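Local atomic coordinates of uncharacterized peptidase Lmo0363 (PDB entry 3L4E), a protein that is uncharacterised but probably acts as a serine peptidase related to peptidase E. Residues 71-76 with 103-108. Numbering follows the deposited sequence.
Sequences GEITTK and DKLILE
A helix-helix contact on the flank of the S51 peptidase fold is carried by L105, whose side chain reaches from helix 102-111 to I73 and T74 on helix 70-79. In the conformer described (L105 is modelled in two), one methyl, CD1, makes both touches. It lies 3.4 Å from OG1 of T74, a van der Waals contact without a hydrogen bond. The same L105 CD1 is 4.1 Å from CG2 of I73, an apolar methyl-to-methyl contact. The leucine side chain crosses those of I73 and T74 at about a right angle. Between 71-76 and 103-108 the nearest CA atoms are those of T74 and L105, 6.9 Å apart.

With chi1 at -60°, OG1 of T74 lies beside the backbone N, within reach of the carbonyl O of L70, its hydrogen-bond partner one turn back in the same helix. Within the fold, helix 70-79 precedes strand 82-85, and helix 102-111 leads into strand 115-119. These strands are parallel neighbours in the seven-stranded mixed sheet. L70 and L77 of helix 70-79 also touch L105. I106 adds to the join by touching L77. I73 is buried and also packs on L63 and on T100 of helix 90-100. A salt bridge from E108 OE2 to R78 NH2 adds a polar link between the two helices. The contact lies away from S120 and H161, the charge-relay residues assigned by similarity.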
loop_
_atom_site.group_PDB
_atom_site.type_symbol
_atom_site.label_atom_id
_atom_site.label_comp_id
_atom_site.label_asym_id
_atom_site.label_seq_id
_atom_site.Cartn_x
_atom_site.Cartn_y
_atom_site.Cartn_z
ATOM N N GLY A 71 1.889 16.325 13.909
ATOM C CA GLY A 71 2.612 17.413 13.284
ATOM C C GLY A 71 3.565 16.895 12.227
ATOM O O GLY A 71 3.612 17.414 11.112
ATOM N N GLU A 72 4.323 15.863 12.581
ATOM C CA GLU A 72 5.301 15.281 11.675
ATOM C C GLU A 72 4.612 14.527 10.541
ATOM O O GLU A 72 5.067 14.558 9.397
ATOM C CB GLU A 72 6.237 14.341 12.438
ATOM C CG GLU A 72 7.532 14.041 11.711
ATOM C CD GLU A 72 8.390 15.280 11.532
ATOM O OE1 GLU A 72 9.212 15.310 10.591
ATOM O OE2 GLU A 72 8.235 16.228 12.334
ATOM N N ILE A 73 3.519 13.842 10.867
ATOM C CA ILE A 73 2.758 13.104 9.870
ATOM C C ILE A 73 2.193 14.074 8.839
ATOM O O ILE A 73 2.337 13.870 7.635
ATOM C CB ILE A 73 1.604 12.306 10.517
ATOM C CG1 ILE A 73 2.158 11.181 11.402
ATOM C CG2 ILE A 73 0.660 11.755 9.446
ATOM C CD1 ILE A 73 1.088 10.421 12.184
ATOM N N THR A 74 1.565 15.140 9.323
ATOM C CA THR A 74 0.987 16.153 8.445
ATOM C C THR A 74 2.044 16.790 7.548
ATOM O O THR A 74 1.855 16.917 6.338
ATOM C CB THR A 74 0.274 17.258 9.247
ATOM O OG1 THR A 74 -0.782 16.678 10.025
ATOM C CG2 THR A 74 -0.319 18.297 8.310
ATOM N N THR A 75 3.161 17.178 8.155
ATOM C CA THR A 75 4.239 17.861 7.446
ATOM C C THR A 75 4.853 17.010 6.340
ATOM O O THR A 75 4.962 17.458 5.198
ATOM C CB THR A 75 5.351 18.295 8.416
ATOM O OG1 THR A 75 4.796 19.138 9.435
ATOM C CG2 THR A 75 6.448 19.056 7.676
ATOM N N LYS A 76 5.256 15.789 6.680
ATOM C CA LYS A 76 5.885 14.900 5.710
ATOM C C LYS A 76 4.946 14.574 4.553
ATOM O O LYS A 76 5.332 14.654 3.390
ATOM C CB LYS A 76 6.380 13.618 6.389
ATOM C CG LYS A 76 7.539 13.852 7.355
ATOM C CD LYS A 76 8.004 12.567 8.029
ATOM C CE LYS A 76 9.270 12.811 8.852
ATOM N NZ LYS A 76 9.718 11.598 9.599
ATOM N N ASP A 103 -5.431 8.583 7.940
ATOM C CA ASP A 103 -6.168 8.082 6.792
ATOM C C ASP A 103 -6.744 9.265 6.020
ATOM O O ASP A 103 -6.686 9.310 4.790
ATOM C CB ASP A 103 -7.258 7.081 7.211
ATOM C CG ASP A 103 -8.288 7.672 8.180
ATOM O OD1 ASP A 103 -7.976 8.610 8.939
ATOM O OD2 ASP A 103 -9.431 7.173 8.188
ATOM N N LYS A 104 -7.223 10.258 6.763
ATOM C CA LYS A 104 -7.779 11.475 6.183
ATOM C C LYS A 104 -6.731 12.292 5.428
ATOM O O LYS A 104 -6.997 12.804 4.338
ATOM C CB LYS A 104 -8.411 12.336 7.280
ATOM C CG LYS A 104 -9.707 13.019 6.875
ATOM C CD LYS A 104 -10.877 12.044 6.884
ATOM C CE LYS A 104 -10.896 11.167 5.642
ATOM N NZ LYS A 104 -11.864 10.053 5.778
ATOM N N LEU A 105 -5.543 12.411 6.012
ATOM C CA LEU A 105 -4.466 13.202 5.419
ATOM C C LEU A 105 -3.946 12.573 4.130
ATOM O O LEU A 105 -3.506 13.269 3.212
ATOM C CB LEU A 105 -3.329 13.364 6.422
ATOM C CG LEU A 105 -3.761 14.062 7.710
ATOM C CD1 LEU A 105 -2.616 14.100 8.705
ATOM C CD2 LEU A 105 -4.253 15.461 7.398
ATOM N N ILE A 106 -3.995 11.250 4.067
ATOM C CA ILE A 106 -3.573 10.534 2.872
ATOM C C ILE A 106 -4.597 10.755 1.759
ATOM O O ILE A 106 -4.236 11.061 0.621
ATOM C CB ILE A 106 -3.338 9.034 3.143
ATOM C CG1 ILE A 106 -2.073 8.871 3.997
ATOM C CG2 ILE A 106 -3.248 8.251 1.827
ATOM C CD1 ILE A 106 -1.761 7.461 4.419
ATOM N N LEU A 107 -5.877 10.634 2.095
ATOM C CA LEU A 107 -6.921 10.866 1.103
ATOM C C LEU A 107 -6.859 12.279 0.534
ATOM O O LEU A 107 -7.027 12.471 -0.669
ATOM C CB LEU A 107 -8.306 10.596 1.693
ATOM C CG LEU A 107 -8.614 9.136 2.014
ATOM C CD1 LEU A 107 -9.978 9.017 2.690
ATOM C CD2 LEU A 107 -8.542 8.285 0.751
ATOM N N GLU A 108 -6.627 13.267 1.396
ATOM C CA GLU A 108 -6.522 14.655 0.939
ATOM C C GLU A 108 -5.367 14.844 -0.043
ATOM O O GLU A 108 -5.518 15.509 -1.072
ATOM C CB GLU A 108 -6.367 15.629 2.116
ATOM C CG GLU A 108 -6.235 17.088 1.675
ATOM C CD GLU A 108 -5.728 18.016 2.771
ATOM O OE1 GLU A 108 -5.713 17.615 3.955
ATOM O OE2 GLU A 108 -5.347 19.160 2.441
#